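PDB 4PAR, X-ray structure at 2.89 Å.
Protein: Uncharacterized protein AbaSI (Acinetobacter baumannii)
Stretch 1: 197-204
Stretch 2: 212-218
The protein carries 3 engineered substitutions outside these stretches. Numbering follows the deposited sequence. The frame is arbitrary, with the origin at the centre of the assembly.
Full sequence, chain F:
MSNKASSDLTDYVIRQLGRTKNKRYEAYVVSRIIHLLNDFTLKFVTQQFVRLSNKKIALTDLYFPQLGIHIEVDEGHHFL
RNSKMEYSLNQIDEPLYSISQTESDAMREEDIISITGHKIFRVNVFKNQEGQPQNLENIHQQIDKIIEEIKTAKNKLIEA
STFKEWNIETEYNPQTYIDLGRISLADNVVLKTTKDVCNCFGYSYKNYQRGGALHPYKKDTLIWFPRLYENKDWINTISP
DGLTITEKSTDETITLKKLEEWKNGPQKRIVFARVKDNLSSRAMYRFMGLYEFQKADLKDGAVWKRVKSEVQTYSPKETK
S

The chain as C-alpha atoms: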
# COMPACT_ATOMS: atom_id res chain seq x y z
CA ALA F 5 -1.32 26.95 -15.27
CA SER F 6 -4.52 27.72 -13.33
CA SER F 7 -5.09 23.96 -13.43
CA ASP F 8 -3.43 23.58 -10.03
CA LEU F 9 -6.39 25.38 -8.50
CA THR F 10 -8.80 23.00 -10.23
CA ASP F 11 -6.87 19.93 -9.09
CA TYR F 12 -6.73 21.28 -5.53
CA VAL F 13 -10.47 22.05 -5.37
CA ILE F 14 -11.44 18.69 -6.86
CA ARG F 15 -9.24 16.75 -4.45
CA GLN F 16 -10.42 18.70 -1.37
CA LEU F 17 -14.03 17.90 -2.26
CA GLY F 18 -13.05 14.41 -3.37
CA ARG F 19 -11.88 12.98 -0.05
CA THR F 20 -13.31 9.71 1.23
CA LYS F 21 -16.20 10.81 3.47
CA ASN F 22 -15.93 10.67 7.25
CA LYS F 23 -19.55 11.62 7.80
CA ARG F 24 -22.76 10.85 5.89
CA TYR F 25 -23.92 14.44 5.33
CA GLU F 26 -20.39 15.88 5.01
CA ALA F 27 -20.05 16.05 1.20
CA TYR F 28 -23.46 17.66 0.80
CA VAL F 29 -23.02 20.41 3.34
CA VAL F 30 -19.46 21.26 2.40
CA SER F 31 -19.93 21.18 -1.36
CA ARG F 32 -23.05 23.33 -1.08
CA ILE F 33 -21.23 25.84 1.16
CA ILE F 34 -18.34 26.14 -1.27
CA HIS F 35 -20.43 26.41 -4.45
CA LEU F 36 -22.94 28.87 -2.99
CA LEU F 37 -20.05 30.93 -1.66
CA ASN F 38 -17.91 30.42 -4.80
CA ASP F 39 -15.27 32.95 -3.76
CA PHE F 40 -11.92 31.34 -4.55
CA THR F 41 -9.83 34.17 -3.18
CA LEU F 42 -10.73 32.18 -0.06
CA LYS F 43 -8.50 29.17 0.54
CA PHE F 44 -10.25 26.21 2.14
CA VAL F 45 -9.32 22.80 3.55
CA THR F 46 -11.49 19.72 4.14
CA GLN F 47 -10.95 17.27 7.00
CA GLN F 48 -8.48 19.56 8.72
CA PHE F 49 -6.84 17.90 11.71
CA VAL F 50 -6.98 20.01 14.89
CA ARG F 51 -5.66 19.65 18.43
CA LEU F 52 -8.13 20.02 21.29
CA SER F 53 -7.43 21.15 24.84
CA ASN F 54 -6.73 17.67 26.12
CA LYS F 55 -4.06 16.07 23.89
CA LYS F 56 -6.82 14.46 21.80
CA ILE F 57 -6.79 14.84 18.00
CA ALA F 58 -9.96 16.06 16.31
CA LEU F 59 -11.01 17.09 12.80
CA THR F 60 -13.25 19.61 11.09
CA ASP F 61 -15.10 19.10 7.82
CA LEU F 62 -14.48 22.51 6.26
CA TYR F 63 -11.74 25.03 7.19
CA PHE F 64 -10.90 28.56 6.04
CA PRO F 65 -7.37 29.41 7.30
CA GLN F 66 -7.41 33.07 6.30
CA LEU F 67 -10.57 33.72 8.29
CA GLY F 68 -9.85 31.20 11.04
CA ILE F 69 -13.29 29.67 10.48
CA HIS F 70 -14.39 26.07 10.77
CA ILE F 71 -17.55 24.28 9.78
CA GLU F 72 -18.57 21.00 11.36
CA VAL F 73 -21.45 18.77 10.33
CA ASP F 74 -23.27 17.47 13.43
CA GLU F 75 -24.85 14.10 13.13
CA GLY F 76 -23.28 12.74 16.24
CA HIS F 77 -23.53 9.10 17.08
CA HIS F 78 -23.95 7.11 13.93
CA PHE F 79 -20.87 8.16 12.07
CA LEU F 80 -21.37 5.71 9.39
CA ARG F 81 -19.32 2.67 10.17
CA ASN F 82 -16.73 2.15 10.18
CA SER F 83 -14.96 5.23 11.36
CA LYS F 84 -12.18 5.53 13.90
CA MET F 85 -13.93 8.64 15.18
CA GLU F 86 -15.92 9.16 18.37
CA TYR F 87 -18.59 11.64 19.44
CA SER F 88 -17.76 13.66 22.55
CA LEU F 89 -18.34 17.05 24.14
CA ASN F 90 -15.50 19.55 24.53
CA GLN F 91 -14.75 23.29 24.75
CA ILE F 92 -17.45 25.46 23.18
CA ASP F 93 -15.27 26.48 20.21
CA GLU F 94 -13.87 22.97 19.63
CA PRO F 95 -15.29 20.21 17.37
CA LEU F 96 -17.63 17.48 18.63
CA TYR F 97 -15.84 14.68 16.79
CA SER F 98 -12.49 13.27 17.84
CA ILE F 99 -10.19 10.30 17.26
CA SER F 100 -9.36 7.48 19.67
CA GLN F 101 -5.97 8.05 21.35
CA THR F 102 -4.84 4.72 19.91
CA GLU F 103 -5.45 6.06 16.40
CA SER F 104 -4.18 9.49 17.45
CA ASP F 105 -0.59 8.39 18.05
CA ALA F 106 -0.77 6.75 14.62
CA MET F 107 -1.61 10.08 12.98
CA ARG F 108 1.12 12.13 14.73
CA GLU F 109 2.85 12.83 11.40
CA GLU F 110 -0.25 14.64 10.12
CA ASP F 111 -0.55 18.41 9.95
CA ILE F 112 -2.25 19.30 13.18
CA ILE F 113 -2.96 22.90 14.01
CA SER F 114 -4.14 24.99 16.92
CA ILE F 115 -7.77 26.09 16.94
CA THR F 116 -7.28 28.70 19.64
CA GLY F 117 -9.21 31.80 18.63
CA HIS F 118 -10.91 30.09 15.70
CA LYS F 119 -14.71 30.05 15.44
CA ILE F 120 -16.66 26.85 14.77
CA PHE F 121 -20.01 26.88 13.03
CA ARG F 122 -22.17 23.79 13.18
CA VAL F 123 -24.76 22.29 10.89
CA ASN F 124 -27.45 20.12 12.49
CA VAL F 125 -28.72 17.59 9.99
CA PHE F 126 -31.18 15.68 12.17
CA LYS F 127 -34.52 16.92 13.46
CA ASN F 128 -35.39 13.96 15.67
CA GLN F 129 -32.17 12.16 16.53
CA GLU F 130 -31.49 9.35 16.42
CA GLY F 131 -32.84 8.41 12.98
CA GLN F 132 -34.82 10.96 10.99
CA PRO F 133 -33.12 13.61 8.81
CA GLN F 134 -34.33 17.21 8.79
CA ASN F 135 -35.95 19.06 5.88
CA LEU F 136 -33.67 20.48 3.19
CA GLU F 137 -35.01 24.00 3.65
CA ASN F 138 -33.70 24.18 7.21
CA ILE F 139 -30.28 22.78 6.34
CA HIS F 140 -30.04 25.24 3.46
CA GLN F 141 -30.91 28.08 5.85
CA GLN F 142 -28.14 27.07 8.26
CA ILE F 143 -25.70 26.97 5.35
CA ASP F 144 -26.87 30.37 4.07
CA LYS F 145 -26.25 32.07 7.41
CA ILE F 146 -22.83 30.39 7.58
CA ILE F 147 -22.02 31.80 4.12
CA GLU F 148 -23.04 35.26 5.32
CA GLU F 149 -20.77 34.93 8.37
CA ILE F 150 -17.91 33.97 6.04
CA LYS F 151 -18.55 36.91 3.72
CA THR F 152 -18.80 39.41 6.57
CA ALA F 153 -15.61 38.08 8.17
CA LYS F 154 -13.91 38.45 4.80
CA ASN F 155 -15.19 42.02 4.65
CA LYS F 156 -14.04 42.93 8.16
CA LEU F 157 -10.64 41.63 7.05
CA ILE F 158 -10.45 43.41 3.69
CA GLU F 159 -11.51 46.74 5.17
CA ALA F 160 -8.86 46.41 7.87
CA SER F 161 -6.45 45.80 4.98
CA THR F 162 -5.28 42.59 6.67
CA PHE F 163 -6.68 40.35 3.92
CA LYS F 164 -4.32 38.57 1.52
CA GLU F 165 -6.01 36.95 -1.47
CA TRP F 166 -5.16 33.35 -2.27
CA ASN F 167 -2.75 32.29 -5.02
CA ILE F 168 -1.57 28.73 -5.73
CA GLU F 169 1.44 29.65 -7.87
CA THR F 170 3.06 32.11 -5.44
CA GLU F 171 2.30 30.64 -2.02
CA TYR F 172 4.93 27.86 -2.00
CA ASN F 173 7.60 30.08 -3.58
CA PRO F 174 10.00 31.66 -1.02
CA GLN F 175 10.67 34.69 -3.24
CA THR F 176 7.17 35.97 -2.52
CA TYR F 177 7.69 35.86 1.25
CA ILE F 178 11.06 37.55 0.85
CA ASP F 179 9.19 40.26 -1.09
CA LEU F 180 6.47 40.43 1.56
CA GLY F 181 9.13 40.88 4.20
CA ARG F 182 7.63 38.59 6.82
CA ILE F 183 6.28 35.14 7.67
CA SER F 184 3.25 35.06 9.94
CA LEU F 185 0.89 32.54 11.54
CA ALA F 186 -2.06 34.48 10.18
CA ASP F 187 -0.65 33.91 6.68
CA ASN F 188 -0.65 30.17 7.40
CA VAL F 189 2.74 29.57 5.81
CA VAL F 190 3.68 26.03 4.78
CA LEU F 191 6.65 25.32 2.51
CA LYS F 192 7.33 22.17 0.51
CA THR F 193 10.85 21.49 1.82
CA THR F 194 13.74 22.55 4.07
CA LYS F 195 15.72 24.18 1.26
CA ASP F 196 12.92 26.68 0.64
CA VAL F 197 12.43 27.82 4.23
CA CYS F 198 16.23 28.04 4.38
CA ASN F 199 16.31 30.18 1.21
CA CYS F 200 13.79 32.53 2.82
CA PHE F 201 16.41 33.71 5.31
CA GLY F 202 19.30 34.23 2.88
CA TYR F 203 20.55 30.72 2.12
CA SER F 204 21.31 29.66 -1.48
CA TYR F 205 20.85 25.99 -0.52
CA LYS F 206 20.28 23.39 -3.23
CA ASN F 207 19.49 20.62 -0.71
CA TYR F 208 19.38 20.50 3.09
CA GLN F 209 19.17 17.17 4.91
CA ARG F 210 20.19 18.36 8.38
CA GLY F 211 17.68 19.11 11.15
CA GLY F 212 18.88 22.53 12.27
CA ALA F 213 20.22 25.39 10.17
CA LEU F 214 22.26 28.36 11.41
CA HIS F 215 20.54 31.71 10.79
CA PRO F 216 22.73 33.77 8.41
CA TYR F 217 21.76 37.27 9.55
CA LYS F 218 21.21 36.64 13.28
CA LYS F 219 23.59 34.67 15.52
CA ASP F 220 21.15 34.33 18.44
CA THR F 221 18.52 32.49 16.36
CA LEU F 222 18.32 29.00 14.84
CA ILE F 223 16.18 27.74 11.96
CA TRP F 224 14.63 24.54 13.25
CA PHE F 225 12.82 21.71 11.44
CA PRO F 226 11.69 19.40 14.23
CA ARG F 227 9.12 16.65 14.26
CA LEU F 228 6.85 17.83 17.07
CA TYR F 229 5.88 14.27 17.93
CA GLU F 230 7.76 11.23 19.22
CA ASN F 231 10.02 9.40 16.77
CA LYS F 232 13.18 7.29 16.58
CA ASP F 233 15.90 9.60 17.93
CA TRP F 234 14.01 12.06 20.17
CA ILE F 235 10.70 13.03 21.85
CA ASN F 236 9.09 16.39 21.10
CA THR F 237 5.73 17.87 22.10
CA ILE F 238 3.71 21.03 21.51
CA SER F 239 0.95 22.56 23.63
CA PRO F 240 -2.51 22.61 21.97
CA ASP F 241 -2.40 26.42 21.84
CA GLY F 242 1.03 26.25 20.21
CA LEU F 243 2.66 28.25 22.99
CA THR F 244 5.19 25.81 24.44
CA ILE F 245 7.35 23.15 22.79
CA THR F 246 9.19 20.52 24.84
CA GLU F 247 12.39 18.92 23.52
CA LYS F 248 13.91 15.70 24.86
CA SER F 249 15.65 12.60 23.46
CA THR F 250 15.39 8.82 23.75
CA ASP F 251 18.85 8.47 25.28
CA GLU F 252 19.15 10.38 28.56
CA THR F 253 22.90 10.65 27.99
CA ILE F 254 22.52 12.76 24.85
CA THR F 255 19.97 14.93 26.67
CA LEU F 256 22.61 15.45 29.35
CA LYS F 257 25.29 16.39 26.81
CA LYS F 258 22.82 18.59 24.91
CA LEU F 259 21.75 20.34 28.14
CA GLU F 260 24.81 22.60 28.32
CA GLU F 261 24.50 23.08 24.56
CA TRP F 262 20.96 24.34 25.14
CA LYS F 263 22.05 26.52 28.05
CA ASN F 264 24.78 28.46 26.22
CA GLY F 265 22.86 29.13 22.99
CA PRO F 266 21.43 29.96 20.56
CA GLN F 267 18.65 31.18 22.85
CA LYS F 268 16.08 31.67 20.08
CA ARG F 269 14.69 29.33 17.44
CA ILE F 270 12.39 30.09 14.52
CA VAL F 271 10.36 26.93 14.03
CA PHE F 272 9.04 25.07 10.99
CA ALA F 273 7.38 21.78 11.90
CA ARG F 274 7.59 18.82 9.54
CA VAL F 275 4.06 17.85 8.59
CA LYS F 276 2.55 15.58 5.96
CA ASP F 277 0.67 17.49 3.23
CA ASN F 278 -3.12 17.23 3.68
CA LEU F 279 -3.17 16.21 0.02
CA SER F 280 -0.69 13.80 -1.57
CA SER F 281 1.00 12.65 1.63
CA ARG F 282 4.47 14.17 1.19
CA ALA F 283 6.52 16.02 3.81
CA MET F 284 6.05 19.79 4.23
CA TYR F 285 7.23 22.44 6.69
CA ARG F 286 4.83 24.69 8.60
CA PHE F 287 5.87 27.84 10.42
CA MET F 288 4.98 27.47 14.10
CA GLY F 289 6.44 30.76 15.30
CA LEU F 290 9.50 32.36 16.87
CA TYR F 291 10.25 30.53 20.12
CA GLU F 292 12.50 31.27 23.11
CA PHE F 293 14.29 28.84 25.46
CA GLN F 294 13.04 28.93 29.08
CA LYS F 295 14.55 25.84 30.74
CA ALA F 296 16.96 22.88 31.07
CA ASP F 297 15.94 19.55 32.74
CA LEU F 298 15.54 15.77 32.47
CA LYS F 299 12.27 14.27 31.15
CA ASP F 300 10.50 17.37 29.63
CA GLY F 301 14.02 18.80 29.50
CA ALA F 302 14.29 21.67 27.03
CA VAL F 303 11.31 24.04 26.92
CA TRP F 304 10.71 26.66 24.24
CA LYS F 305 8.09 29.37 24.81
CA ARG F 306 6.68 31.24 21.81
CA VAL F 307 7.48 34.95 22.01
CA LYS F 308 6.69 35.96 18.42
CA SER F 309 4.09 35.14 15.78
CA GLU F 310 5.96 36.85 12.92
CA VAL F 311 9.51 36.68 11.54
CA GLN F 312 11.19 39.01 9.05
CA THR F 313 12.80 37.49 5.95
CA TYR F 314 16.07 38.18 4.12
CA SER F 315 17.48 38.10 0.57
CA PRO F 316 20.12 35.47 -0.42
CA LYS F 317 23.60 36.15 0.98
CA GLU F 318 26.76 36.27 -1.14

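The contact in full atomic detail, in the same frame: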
# COMPACT_ATOMS: atom_id res chain seq x y z
N VAL F 197 12.50 27.06 2.99
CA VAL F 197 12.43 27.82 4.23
C VAL F 197 13.82 28.34 4.59
O VAL F 197 13.96 29.44 5.12
CB VAL F 197 11.83 26.98 5.38
CG1 VAL F 197 12.27 25.54 5.28
CG2 VAL F 197 12.17 27.56 6.75
N CYS F 198 14.85 27.56 4.26
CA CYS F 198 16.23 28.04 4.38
C CYS F 198 16.49 29.23 3.46
O CYS F 198 17.07 30.23 3.89
CB CYS F 198 17.22 26.92 4.07
SG CYS F 198 17.63 25.86 5.48
N ASN F 199 16.07 29.13 2.20
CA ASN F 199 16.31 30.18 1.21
C ASN F 199 15.49 31.44 1.47
O ASN F 199 15.69 32.47 0.81
CB ASN F 199 16.00 29.68 -0.21
CG ASN F 199 16.92 28.57 -0.65
OD1 ASN F 199 18.05 28.44 -0.16
ND2 ASN F 199 16.44 27.74 -1.57
N CYS F 200 14.56 31.36 2.41
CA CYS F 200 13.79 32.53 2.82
C CYS F 200 14.64 33.50 3.62
O CYS F 200 14.42 34.72 3.58
CB CYS F 200 12.59 32.10 3.66
SG CYS F 200 11.37 31.18 2.73
N PHE F 201 15.58 32.95 4.38
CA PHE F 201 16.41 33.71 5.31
C PHE F 201 17.80 34.09 4.77
O PHE F 201 18.65 34.57 5.52
CB PHE F 201 16.51 32.95 6.63
CG PHE F 201 15.19 32.80 7.33
CD1 PHE F 201 14.64 33.86 8.04
CD2 PHE F 201 14.47 31.62 7.25
CE1 PHE F 201 13.42 33.73 8.67
CE2 PHE F 201 13.25 31.48 7.88
CZ PHE F 201 12.72 32.54 8.59
N GLY F 202 18.03 33.87 3.48
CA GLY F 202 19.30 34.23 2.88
C GLY F 202 20.20 33.11 2.40
O GLY F 202 21.24 33.37 1.80
N TYR F 203 19.82 31.86 2.66
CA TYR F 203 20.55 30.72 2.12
C TYR F 203 20.34 30.53 0.61
O TYR F 203 19.29 30.87 0.06
CB TYR F 203 20.16 29.43 2.86
CG TYR F 203 20.98 29.17 4.10
CD1 TYR F 203 22.35 28.94 4.02
CD2 TYR F 203 20.39 29.13 5.36
CE1 TYR F 203 23.11 28.69 5.15
CE2 TYR F 203 21.14 28.88 6.50
CZ TYR F 203 22.51 28.67 6.38
OH TYR F 203 23.27 28.42 7.51
N SER F 204 21.37 30.02 -0.06
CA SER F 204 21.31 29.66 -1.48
C SER F 204 21.06 28.16 -1.68
O SER F 204 21.12 27.67 -2.81
CB SER F 204 22.60 30.07 -2.20
OG SER F 204 22.66 31.48 -2.38
N GLY F 212 18.76 21.10 12.00
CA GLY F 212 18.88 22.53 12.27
C GLY F 212 19.67 23.25 11.19
O GLY F 212 20.46 22.64 10.47
N ALA F 213 19.45 24.56 11.08
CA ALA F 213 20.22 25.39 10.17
C ALA F 213 20.53 26.75 10.80
O ALA F 213 19.61 27.45 11.25
CB ALA F 213 19.49 25.57 8.86
N LEU F 214 21.81 27.11 10.82
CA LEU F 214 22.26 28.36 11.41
C LEU F 214 21.70 29.57 10.65
O LEU F 214 21.84 29.67 9.44
CB LEU F 214 23.79 28.42 11.41
CG LEU F 214 24.53 27.23 12.03
CD1 LEU F 214 25.96 27.16 11.53
CD2 LEU F 214 24.51 27.32 13.55
N HIS F 215 21.07 30.49 11.38
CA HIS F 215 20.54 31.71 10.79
C HIS F 215 21.67 32.61 10.30
O HIS F 215 22.54 33.00 11.08
CB HIS F 215 19.67 32.47 11.80
CG HIS F 215 18.96 33.66 11.23
ND1 HIS F 215 18.08 34.42 11.97
CD2 HIS F 215 19.00 34.22 10.00
CE1 HIS F 215 17.61 35.40 11.22
NE2 HIS F 215 18.15 35.30 10.01
N PRO F 216 21.67 32.93 8.99
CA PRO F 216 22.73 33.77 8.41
C PRO F 216 22.84 35.17 9.02
O PRO F 216 23.95 35.60 9.34
CB PRO F 216 22.31 33.86 6.94
CG PRO F 216 21.55 32.62 6.69
CD PRO F 216 20.79 32.36 7.96
N TYR F 217 21.72 35.86 9.18
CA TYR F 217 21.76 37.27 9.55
C TYR F 217 21.58 37.55 11.05
O TYR F 217 21.67 38.70 11.48
CB TYR F 217 20.71 38.04 8.76
CG TYR F 217 21.09 38.22 7.30
CD1 TYR F 217 21.63 39.42 6.85
CD2 TYR F 217 20.92 37.19 6.39
CE1 TYR F 217 21.99 39.59 5.53
CE2 TYR F 217 21.28 37.35 5.06
CZ TYR F 217 21.81 38.55 4.64
OH TYR F 217 22.17 38.71 3.32
N LYS F 218 21.32 36.50 11.82
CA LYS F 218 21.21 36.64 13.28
C LYS F 218 21.88 35.45 13.97
O LYS F 218 21.57 34.30 13.68
CB LYS F 218 19.74 36.75 13.70
CG LYS F 218 19.04 38.03 13.26
CD LYS F 218 19.67 39.25 13.91
CE LYS F 218 19.07 40.55 13.39
NZ LYS F 218 19.68 41.74 14.04

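A small contact can rest on one well-placed polar group set among apolar neighbours, and the packing of a helix end and the loop after it against a short strand and its exit turn in AbaSI illustrates the point. The single hydrogen bond between the two stretches runs from Tyr-203 OH to Leu-214 O, 2.7 Å away. The acceptor lies near the plane of the tyrosine ring, at its edge, which leaves the faces of the ring free for other partners.

One face is taken by Pro-216, whose CG sits 4.0 Å from the centroid of the Tyr-203 ring and 20° off the ring normal, a CH-pi contact. A second aromatic interaction pairs Phe-201 with His-215: the phenyl edge is directed toward the imidazole face, with centroids 5.6 Å apart and planes at 67°. His-215 ND1 is hydrogen-bonded elsewhere in the structure.

Apolar packing continues the contact along the strand, where Cys-198 SG meets Ala-213 CB at 3.9 Å.

The backbone also takes part in the contact. Phe-201 O lies 3.6 Å from Tyr-217 CD2, near the plane of that ring. At Gly-202, with phi 113°, a CB would jam against the preceding carbonyl and come within 2.8 Å of Tyr-217 CE2, so glycine fits both the turn and its neighbour.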